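Beta-xylosidase (Uncultured organism, PDB 4MLG) probably hydrolyses xylo-oligosaccharides, releasing xylose from their non-reducing ends, as a calcium-containing family 43 glycoside hydrolase built as a beta-propeller. Local coordinates at residues A[68-73]-A[120-125]; A[96-101]-A[110-115]; A[180-185]-A[209-214]; A[201-206]-A[255-260]. One frame throughout, in Å; residues are numbered along the deposited sequence.

Interaction 1. Residues A[68-73]-A[120-125]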
# COMPACT_ATOMS: atom_id res chain seq x y z
N GLY A 68 -11.31 -13.48 -26.14
CA GLY A 68 -10.69 -12.17 -26.28
C GLY A 68 -10.30 -11.55 -24.95
O GLY A 68 -10.37 -12.19 -23.91
N VAL A 69 -9.89 -10.28 -25.00
CA VAL A 69 -9.49 -9.55 -23.80
C VAL A 69 -10.71 -9.22 -22.93
O VAL A 69 -11.72 -8.73 -23.42
CB VAL A 69 -8.76 -8.25 -24.17
CG1 VAL A 69 -8.42 -7.45 -22.91
CG2 VAL A 69 -7.50 -8.55 -24.97
N VAL A 70 -10.59 -9.51 -21.64
CA VAL A 70 -11.68 -9.24 -20.70
C VAL A 70 -11.26 -8.21 -19.65
O VAL A 70 -12.10 -7.72 -18.89
CB VAL A 70 -12.11 -10.52 -19.97
CG1 VAL A 70 -12.75 -11.50 -20.95
CG2 VAL A 70 -10.92 -11.16 -19.27
N LEU A 71 -9.97 -7.89 -19.62
CA LEU A 71 -9.44 -6.93 -18.67
C LEU A 71 -8.05 -6.46 -19.10
O LEU A 71 -7.23 -7.27 -19.53
CB LEU A 71 -9.37 -7.55 -17.27
CG LEU A 71 -9.01 -6.62 -16.11
CD1 LEU A 71 -10.13 -5.63 -15.85
CD2 LEU A 71 -8.69 -7.41 -14.85
N ARG A 72 -7.80 -5.16 -18.98
CA ARG A 72 -6.47 -4.61 -19.24
C ARG A 72 -6.13 -3.54 -18.21
O ARG A 72 -7.02 -2.97 -17.58
CB ARG A 72 -6.37 -4.05 -20.66
CG ARG A 72 -7.22 -2.82 -20.92
CD ARG A 72 -7.11 -2.36 -22.36
NE ARG A 72 -7.62 -3.35 -23.30
CZ ARG A 72 -8.87 -3.39 -23.74
NH1 ARG A 72 -9.75 -2.49 -23.33
NH2 ARG A 72 -9.25 -4.34 -24.60
N THR A 73 -4.84 -3.27 -18.05
CA THR A 73 -4.37 -2.32 -17.04
C THR A 73 -4.96 -0.91 -17.19
O THR A 73 -5.14 -0.21 -16.21
CB THR A 73 -2.83 -2.22 -17.03
OG1 THR A 73 -2.37 -1.81 -18.32
CG2 THR A 73 -2.21 -3.56 -16.67
N GLY A 120 -17.57 -13.35 -20.11
CA GLY A 120 -17.90 -11.96 -20.38
C GLY A 120 -16.89 -10.99 -19.80
O GLY A 120 -16.06 -11.37 -18.97
N PRO A 121 -16.95 -9.72 -20.24
CA PRO A 121 -16.03 -8.68 -19.80
C PRO A 121 -16.13 -8.42 -18.30
O PRO A 121 -17.24 -8.32 -17.76
CB PRO A 121 -16.48 -7.45 -20.59
CG PRO A 121 -17.90 -7.73 -20.96
CD PRO A 121 -17.96 -9.20 -21.19
N PHE A 122 -14.99 -8.34 -17.63
CA PHE A 122 -14.96 -8.11 -16.19
C PHE A 122 -14.75 -6.64 -15.86
O PHE A 122 -13.81 -6.01 -16.35
CB PHE A 122 -13.85 -8.95 -15.54
CG PHE A 122 -14.11 -10.43 -15.54
CD1 PHE A 122 -14.58 -11.06 -14.40
CD2 PHE A 122 -13.90 -11.19 -16.68
CE1 PHE A 122 -14.83 -12.43 -14.40
CE2 PHE A 122 -14.14 -12.55 -16.69
CZ PHE A 122 -14.61 -13.17 -15.55
N ILE A 123 -15.64 -6.09 -15.04
CA ILE A 123 -15.53 -4.70 -14.62
C ILE A 123 -14.83 -4.61 -13.26
O ILE A 123 -15.34 -5.13 -12.26
CB ILE A 123 -16.90 -4.01 -14.54
CG1 ILE A 123 -17.60 -4.07 -15.90
CG2 ILE A 123 -16.76 -2.57 -14.08
CD1 ILE A 123 -18.96 -3.41 -15.93
N PRO A 124 -13.67 -3.96 -13.22
CA PRO A 124 -12.84 -3.89 -12.01
C PRO A 124 -13.37 -2.87 -11.00
O PRO A 124 -14.00 -1.89 -11.38
CB PRO A 124 -11.49 -3.42 -12.54
CG PRO A 124 -11.83 -2.59 -13.73
CD PRO A 124 -13.05 -3.24 -14.35
N GLN A 125 -13.10 -3.12 -9.72
CA GLN A 125 -13.40 -2.15 -8.68
C GLN A 125 -12.38 -1.03 -8.77
O GLN A 125 -11.32 -1.20 -9.36
CB GLN A 125 -13.35 -2.81 -7.30
CG GLN A 125 -14.36 -3.92 -7.09
CD GLN A 125 -15.80 -3.42 -7.10
OE1 GLN A 125 -16.41 -3.27 -8.16
NE2 GLN A 125 -16.34 -3.16 -5.92
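Two neighbouring blades of the family 43 beta-propeller meet at their outer edges here, where Val70 and Leu71 on strand 64-72 touch Phe122, just before the short strand 123-124, and Pro124 within it. A single backbone hydrogen bond crosses the seam, from Phe122 N to Val70 O (3.2 Å), the donor lying in the carbonyl plane on a lone pair. Beside it the side chains of Val70 and Phe122 run next to each other in the same direction. The ring offers its edge: Val70 CB lies near the ring plane, 3.8 Å from Phe122 CD2. Phe122 has CG anti to the carbonyl carbon, beside the backbone N (chi1 -70°), and its ring also touches Tyr95, Met97 and Ala113. A beta-branched valine suits this spot: CG2 also lies near Phe122 CD2, Val70 CG1 faces Gly120 O at 3.9 Å, and Val53 of strand 50-56 packs on the same side chain. Pro124, lacking an N-H, has no backbone donor to give a further strand, which suits an edge position, and its ring serves as an apolar surface instead. Across it lies Leu71, whose CG is anti to the backbone N (chi1 -172°) and whose CD1 sits 3.7 Å from Phe122 O and 4.1 Å from Pro124 CD.

Interaction 2. Residues A[96-101]-A[110-115]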
# COMPACT_ATOMS: atom_id res chain seq x y z
N TYR A 96 -16.27 -13.54 -9.77
CA TYR A 96 -15.31 -12.61 -9.20
C TYR A 96 -13.89 -12.95 -9.61
O TYR A 96 -13.35 -13.99 -9.23
CB TYR A 96 -15.43 -12.60 -7.67
CG TYR A 96 -16.77 -12.12 -7.16
CD1 TYR A 96 -16.98 -10.78 -6.86
CD2 TYR A 96 -17.82 -13.01 -6.98
CE1 TYR A 96 -18.20 -10.34 -6.39
CE2 TYR A 96 -19.05 -12.57 -6.51
CZ TYR A 96 -19.23 -11.24 -6.22
OH TYR A 96 -20.45 -10.79 -5.75
N MET A 97 -13.28 -12.06 -10.39
CA MET A 97 -11.89 -12.25 -10.80
C MET A 97 -10.94 -11.54 -9.84
O MET A 97 -11.08 -10.34 -9.59
CB MET A 97 -11.66 -11.73 -12.22
CG MET A 97 -10.20 -11.73 -12.64
SD MET A 97 -9.95 -11.14 -14.32
CE MET A 97 -10.84 -12.37 -15.26
N TYR A 98 -9.98 -12.28 -9.29
CA TYR A 98 -9.01 -11.71 -8.37
C TYR A 98 -7.64 -11.60 -9.03
O TYR A 98 -6.98 -12.61 -9.28
CB TYR A 98 -8.93 -12.53 -7.09
CG TYR A 98 -10.21 -12.49 -6.27
CD1 TYR A 98 -10.34 -11.61 -5.20
CD2 TYR A 98 -11.28 -13.32 -6.57
CE1 TYR A 98 -11.50 -11.57 -4.45
CE2 TYR A 98 -12.44 -13.28 -5.83
CZ TYR A 98 -12.55 -12.40 -4.77
OH TYR A 98 -13.70 -12.36 -4.03
N PHE A 99 -7.22 -10.38 -9.31
CA PHE A 99 -5.97 -10.14 -10.02
C PHE A 99 -4.95 -9.42 -9.14
O PHE A 99 -5.29 -8.52 -8.38
CB PHE A 99 -6.23 -9.32 -11.29
CG PHE A 99 -6.88 -7.99 -11.04
CD1 PHE A 99 -6.12 -6.85 -10.84
CD2 PHE A 99 -8.26 -7.88 -11.03
CE1 PHE A 99 -6.72 -5.63 -10.61
CE2 PHE A 99 -8.87 -6.66 -10.80
CZ PHE A 99 -8.10 -5.53 -10.59
N PRO A 100 -3.68 -9.83 -9.25
CA PRO A 100 -2.57 -9.13 -8.60
C PRO A 100 -2.05 -8.01 -9.49
O PRO A 100 -2.02 -8.16 -10.71
CB PRO A 100 -1.52 -10.23 -8.45
CG PRO A 100 -1.75 -11.11 -9.62
CD PRO A 100 -3.23 -11.06 -9.92
N LEU A 101 -1.66 -6.89 -8.89
CA LEU A 101 -1.21 -5.73 -9.64
C LEU A 101 -0.52 -4.75 -8.72
O LEU A 101 -1.05 -4.39 -7.67
CB LEU A 101 -2.40 -5.05 -10.32
CG LEU A 101 -2.13 -3.86 -11.24
CD1 LEU A 101 -1.56 -4.31 -12.57
CD2 LEU A 101 -3.40 -3.06 -11.45
N ILE A 110 -4.10 -6.70 -4.56
CA ILE A 110 -5.02 -7.60 -5.24
C ILE A 110 -6.37 -6.92 -5.45
O ILE A 110 -7.00 -6.46 -4.50
CB ILE A 110 -5.21 -8.91 -4.45
CG1 ILE A 110 -3.89 -9.67 -4.37
CG2 ILE A 110 -6.28 -9.78 -5.11
CD1 ILE A 110 -3.96 -10.96 -3.58
N GLY A 111 -6.81 -6.87 -6.70
CA GLY A 111 -8.06 -6.20 -7.04
C GLY A 111 -9.15 -7.17 -7.44
O GLY A 111 -8.88 -8.35 -7.69
N VAL A 112 -10.38 -6.67 -7.51
CA VAL A 112 -11.52 -7.50 -7.87
C VAL A 112 -12.22 -6.99 -9.14
O VAL A 112 -12.51 -5.80 -9.26
CB VAL A 112 -12.55 -7.56 -6.73
CG1 VAL A 112 -13.78 -8.36 -7.14
CG2 VAL A 112 -11.92 -8.15 -5.48
N ALA A 113 -12.46 -7.90 -10.08
CA ALA A 113 -13.22 -7.59 -11.28
C ALA A 113 -14.43 -8.52 -11.37
O ALA A 113 -14.32 -9.72 -11.14
CB ALA A 113 -12.35 -7.72 -12.51
N ILE A 114 -15.59 -7.95 -11.70
CA ILE A 114 -16.85 -8.69 -11.65
C ILE A 114 -17.50 -8.83 -13.03
O ILE A 114 -17.44 -7.92 -13.85
CB ILE A 114 -17.85 -8.02 -10.69
CG1 ILE A 114 -17.16 -7.65 -9.37
CG2 ILE A 114 -19.05 -8.92 -10.42
CD1 ILE A 114 -18.07 -6.99 -8.36
N SER A 115 -18.12 -9.99 -13.28
CA SER A 115 -18.86 -10.23 -14.51
C SER A 115 -20.10 -11.09 -14.25
O SER A 115 -20.16 -11.81 -13.26
CB SER A 115 -17.97 -10.90 -15.56
OG SER A 115 -18.69 -11.17 -16.75
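Strands 96-101 and 110-115 run antiparallel, their axes 4.6 Å apart at an angle of 153°, and four backbone hydrogen bonds join them in two hydrogen-bonded pairs, Met97 with Ala113 and Phe99 with Gly111. The shortest runs from Met97 N to Ala113 O at 2.7 Å. Phe99 holds its CG between the backbone N and the carbonyl carbon (chi1 58°). Its ring lies over Gly111, whose CA is 3.9 Å from the Phe99 centroid and 21° off the normal, a CH-pi contact. Glycine is apt because any CB would run into the ring. The two strands form a beta hairpin, the middle pair of a four-stranded propeller blade. An alanine in place of Phe99 would probably leave Gly111 without its aromatic cover and open a gap beside Ala113 CB, which lies 4.0 Å from Phe99 CE2. On the face opposite Met97, Phe99 and Ala113, Tyr96 and Tyr98 sit across from Ile114 and Val112. Tyr98 and Val112 lie side by side, Tyr98 CE1 3.6 Å from Val112 CG2, and Tyr98 OH reaches Met192 O in a weak hydrogen bond. Tyr96 turns its edge to Val112 CG1, while its CE1 meets Ile114 CD1 at 3.9 Å.

Interaction 3. Residues A[180-185]-A[209-214]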
# COMPACT_ATOMS: atom_id res chain seq x y z
N ALA A 180 10.99 -21.39 6.73
CA ALA A 180 10.68 -20.66 5.50
C ALA A 180 9.36 -19.92 5.62
O ALA A 180 8.51 -20.29 6.43
CB ALA A 180 10.65 -21.61 4.32
N LEU A 181 9.19 -18.88 4.82
CA LEU A 181 7.93 -18.14 4.78
C LEU A 181 6.80 -19.04 4.30
O LEU A 181 6.99 -19.88 3.42
CB LEU A 181 8.05 -16.91 3.89
CG LEU A 181 8.93 -15.77 4.41
CD1 LEU A 181 8.88 -14.59 3.45
CD2 LEU A 181 8.49 -15.36 5.80
N CYS A 182 5.62 -18.86 4.88
CA CYS A 182 4.46 -19.65 4.51
C CYS A 182 3.57 -18.87 3.56
O CYS A 182 3.56 -17.64 3.58
CB CYS A 182 3.65 -20.02 5.76
SG CYS A 182 4.61 -20.82 7.07
N PRO A 183 2.83 -19.59 2.70
CA PRO A 183 1.79 -18.93 1.90
C PRO A 183 0.68 -18.45 2.82
O PRO A 183 0.57 -18.94 3.95
CB PRO A 183 1.29 -20.05 0.99
CG PRO A 183 1.62 -21.31 1.71
CD PRO A 183 2.92 -21.03 2.41
N LYS A 184 -0.13 -17.50 2.37
CA LYS A 184 -1.16 -16.92 3.22
C LYS A 184 -2.55 -17.41 2.86
O LYS A 184 -2.84 -17.70 1.70
CB LYS A 184 -1.10 -15.40 3.15
CG LYS A 184 0.18 -14.80 3.70
CD LYS A 184 0.35 -15.12 5.17
CE LYS A 184 1.65 -14.55 5.72
NZ LYS A 184 1.80 -14.84 7.17
N VAL A 185 -3.41 -17.51 3.88
CA VAL A 185 -4.80 -17.91 3.69
C VAL A 185 -5.72 -16.90 4.38
O VAL A 185 -5.44 -16.47 5.50
CB VAL A 185 -5.06 -19.33 4.23
CG1 VAL A 185 -4.52 -19.47 5.65
CG2 VAL A 185 -6.54 -19.68 4.17
N GLY A 209 6.09 -33.23 10.80
CA GLY A 209 5.24 -32.17 11.30
C GLY A 209 5.98 -30.90 11.65
O GLY A 209 5.48 -30.05 12.40
N LYS A 210 7.19 -30.75 11.10
CA LYS A 210 8.00 -29.57 11.34
C LYS A 210 7.93 -28.62 10.14
O LYS A 210 7.94 -29.07 8.99
CB LYS A 210 9.45 -29.96 11.62
CG LYS A 210 10.38 -28.79 11.87
CD LYS A 210 11.80 -29.26 12.14
CE LYS A 210 12.74 -28.08 12.34
NZ LYS A 210 12.33 -27.23 13.48
N LEU A 211 7.84 -27.32 10.42
CA LEU A 211 7.80 -26.30 9.37
C LEU A 211 8.99 -26.41 8.44
O LEU A 211 10.13 -26.53 8.88
CB LEU A 211 7.77 -24.90 9.99
CG LEU A 211 6.43 -24.35 10.47
CD1 LEU A 211 6.64 -23.10 11.30
CD2 LEU A 211 5.54 -24.05 9.27
N LEU A 212 8.72 -26.37 7.13
CA LEU A 212 9.78 -26.44 6.13
C LEU A 212 10.76 -25.29 6.29
O LEU A 212 10.36 -24.14 6.45
CB LEU A 212 9.19 -26.45 4.72
CG LEU A 212 8.45 -27.71 4.29
CD1 LEU A 212 7.86 -27.52 2.90
CD2 LEU A 212 9.38 -28.91 4.32
N SER A 213 12.05 -25.62 6.26
CA SER A 213 13.10 -24.62 6.43
C SER A 213 13.30 -23.80 5.16
O SER A 213 12.79 -24.15 4.10
CB SER A 213 14.41 -25.29 6.84
OG SER A 213 14.80 -26.27 5.90
N ALA A 214 14.05 -22.71 5.29
CA ALA A 214 14.31 -21.81 4.17
C ALA A 214 15.31 -22.40 3.19
O ALA A 214 15.29 -22.10 2.00
CB ALA A 214 14.80 -20.47 4.68
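Ala180 points its methyl group at the chain of residues 212-214, while a little way off Cys182 SG meets Leu211 CD2. The methyl is set against backbone more than against side chains: Ala180 CB lies 3.3 Å from Leu212 O and also close to Ser213 O, with the methyl of Ala214 to one side, CB to CB 4.3 Å. Leu212 O also accepts the single hydrogen bond of the contact, from Ala180 N at 2.8 Å. That bond is fairly straight (159° at the hydrogen), and its donor lies in the carbonyl plane. A small residue suits this place, since the two chains come within 4.0 Å at the CA atoms of Ala180 and Ala214. Both segments are largely irregular: residues 180-183 lead into strand 184-188, whereas residues 209-214 belong to the loop that follows strand 200-205 in the same mixed sheet of the beta-propeller. The second meeting point is apolar. Cys182 has SG anti to its carbonyl carbon (chi1 -53°), and the sulfur lies 4.0 Å from Leu211 CD2. Leu211 directs its CB toward residues 180-185 and also touches Met203 and Leu205, so a branched aliphatic serves several neighbours at once. Leu212 instead carries the end of its side chain away, against Ile204 and Asp206, and its backbone is hydrogen-bonded to Ile204. Ser213 likewise points its CB away from residues 180-185, contributing its carbonyl oxygen beside the methyl of Ala180.

Interaction 4. Residues A[201-206]-A[255-260]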
# COMPACT_ATOMS: atom_id res chain seq x y z
N ASP A 201 -0.70 -17.57 8.29
CA ASP A 201 0.19 -18.57 7.71
C ASP A 201 -0.54 -19.87 7.41
O ASP A 201 -1.24 -20.41 8.27
CB ASP A 201 1.37 -18.85 8.64
CG ASP A 201 2.38 -17.72 8.67
OD1 ASP A 201 2.51 -17.02 7.65
OD2 ASP A 201 3.05 -17.54 9.71
N LEU A 202 -0.39 -20.36 6.19
CA LEU A 202 -0.80 -21.72 5.85
C LEU A 202 0.42 -22.60 6.03
O LEU A 202 1.21 -22.77 5.10
CB LEU A 202 -1.31 -21.81 4.42
CG LEU A 202 -1.88 -23.18 4.05
CD1 LEU A 202 -3.26 -23.37 4.67
CD2 LEU A 202 -1.93 -23.38 2.54
N MET A 203 0.58 -23.15 7.23
CA MET A 203 1.78 -23.91 7.57
C MET A 203 1.97 -25.14 6.69
O MET A 203 1.09 -26.00 6.61
CB MET A 203 1.75 -24.31 9.04
CG MET A 203 1.52 -23.15 10.00
SD MET A 203 1.39 -23.67 11.72
CE MET A 203 3.08 -24.18 12.05
N ILE A 204 3.12 -25.21 6.03
CA ILE A 204 3.50 -26.40 5.29
C ILE A 204 4.59 -27.13 6.08
O ILE A 204 5.62 -26.54 6.41
CB ILE A 204 3.99 -26.07 3.87
CG1 ILE A 204 2.98 -25.17 3.16
CG2 ILE A 204 4.20 -27.35 3.07
CD1 ILE A 204 3.35 -24.84 1.74
N LEU A 205 4.35 -28.40 6.39
CA LEU A 205 5.21 -29.13 7.32
C LEU A 205 6.00 -30.28 6.69
O LEU A 205 5.80 -30.63 5.53
CB LEU A 205 4.38 -29.67 8.48
CG LEU A 205 3.50 -28.68 9.24
CD1 LEU A 205 2.78 -29.38 10.38
CD2 LEU A 205 4.34 -27.52 9.76
N ASP A 206 6.89 -30.86 7.49
CA ASP A 206 7.62 -32.07 7.14
C ASP A 206 6.69 -33.27 7.22
O ASP A 206 5.48 -33.12 7.44
CB ASP A 206 8.77 -32.31 8.12
CG ASP A 206 9.99 -31.48 7.79
OD1 ASP A 206 10.26 -31.26 6.60
OD2 ASP A 206 10.69 -31.07 8.74
N TYR A 255 -7.67 -24.32 6.69
CA TYR A 255 -6.73 -23.59 7.53
C TYR A 255 -5.58 -24.47 8.00
O TYR A 255 -4.41 -24.11 7.83
CB TYR A 255 -7.44 -23.01 8.76
CG TYR A 255 -8.38 -21.86 8.47
CD1 TYR A 255 -7.89 -20.58 8.24
CD2 TYR A 255 -9.75 -22.05 8.44
CE1 TYR A 255 -8.74 -19.52 7.98
CE2 TYR A 255 -10.61 -21.00 8.18
CZ TYR A 255 -10.10 -19.74 7.95
OH TYR A 255 -10.96 -18.69 7.69
N GLY A 256 -5.92 -25.61 8.59
CA GLY A 256 -4.96 -26.50 9.23
C GLY A 256 -3.71 -26.79 8.42
O GLY A 256 -3.76 -26.79 7.19
N PRO A 257 -2.59 -27.04 9.11
CA PRO A 257 -1.28 -27.26 8.50
C PRO A 257 -1.31 -28.34 7.43
O PRO A 257 -2.00 -29.35 7.59
CB PRO A 257 -0.42 -27.70 9.68
CG PRO A 257 -1.05 -27.06 10.85
CD PRO A 257 -2.52 -27.09 10.58
N PHE A 258 -0.58 -28.13 6.34
CA PHE A 258 -0.49 -29.10 5.27
C PHE A 258 0.86 -29.81 5.28
O PHE A 258 1.90 -29.17 5.35
CB PHE A 258 -0.73 -28.43 3.91
CG PHE A 258 -2.19 -28.24 3.59
CD1 PHE A 258 -2.81 -29.03 2.64
CD2 PHE A 258 -2.93 -27.27 4.24
CE1 PHE A 258 -4.15 -28.85 2.34
CE2 PHE A 258 -4.27 -27.09 3.95
CZ PHE A 258 -4.88 -27.88 3.00
N THR A 259 0.82 -31.14 5.22
CA THR A 259 2.03 -31.94 5.22
C THR A 259 2.49 -32.26 3.81
O THR A 259 1.73 -32.82 3.01
CB THR A 259 1.83 -33.25 6.01
OG1 THR A 259 1.74 -32.96 7.41
CG2 THR A 259 2.97 -34.21 5.76
N TYR A 260 3.74 -31.90 3.50
CA TYR A 260 4.35 -32.20 2.20
C TYR A 260 4.23 -33.67 1.83
O TYR A 260 4.35 -34.55 2.69
CB TYR A 260 5.82 -31.78 2.20
CG TYR A 260 6.60 -32.24 0.98
CD1 TYR A 260 6.60 -31.49 -0.19
CD2 TYR A 260 7.33 -33.42 0.99
CE1 TYR A 260 7.31 -31.90 -1.31
CE2 TYR A 260 8.04 -33.84 -0.12
CZ TYR A 260 8.02 -33.08 -1.26
OH TYR A 260 8.73 -33.50 -2.37
O HOH W 1 -1.92 -23.98 9.05
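The ring of Phe258 receives Leu202 CD1 obliquely, the methyl lying 3.9 Å from both CD2 and CE2 of Phe258, while Tyr234 and Ala249 also touch this aromatic side chain. Leu202 reaches it with CG anti to the backbone N (chi1 -174°), and the same CD1 lies close to Tyr255 O. The other two rings turn elsewhere: Tyr255 meets Tyr148 with ring planes nearly perpendicular and hydrogen-bonds Glu197 through OH, and Tyr260 packs on Tyr238 and Cys247. The backbones form a short piece of parallel sheet, in which Ile204 pairs with Phe258 and Leu205 with Thr259. Phe258 uses both its backbone groups, its N bonding Met203 O at 2.7 Å nearly along the C=O axis and its O accepting from Leu205 N at 2.8 Å. Tyr260 N then continues the ladder to Leu205 O at 3.2 Å, tilted 31° from the carbonyl plane. Where direct bonding stops, a water takes over, accepting from Met203 N and donating to Tyr255 O at 2.8 Å. On the partly exposed side Leu205 and Pro257 lie alongside each other, Leu205 CD1 3.7 Å from Pro257 CB, and the compact proline ring also packs against Met203 CB. Asp206, the last residue of 201-206, has its carboxylate salt-bridged to Arg219. This parallel pairing joins two antiparallel runs of the beta-propeller: strand 200-205 has strand 184-188 on its other flank, and across the sheet, beyond strand 258-265, lie 246-251, 233-239 and 223-230.

From the N terminus, interaction 1 opens first at 68-73 and closes a long loop at 120-125; nested inside it is interaction 2, where 110-115 closes the hairpin begun at 96-101. The two touch, because strand 123-124 pairs with strand 108-115, so interaction 1 joins the completed blade to the sheet before it. Interactions 3 and 4 come after both and cross each other: 209-214 closes the loop opened at 180-185, and 255-260 the loop opened at 201-206. They meet through neighbouring strands 184-188 and 200-205, with Pro183 O hydrogen-bonded to Leu202 N at 2.8 Å. Interactions 1 and 4, with centres about 34 Å apart, lie on opposite sides of the chain's centre.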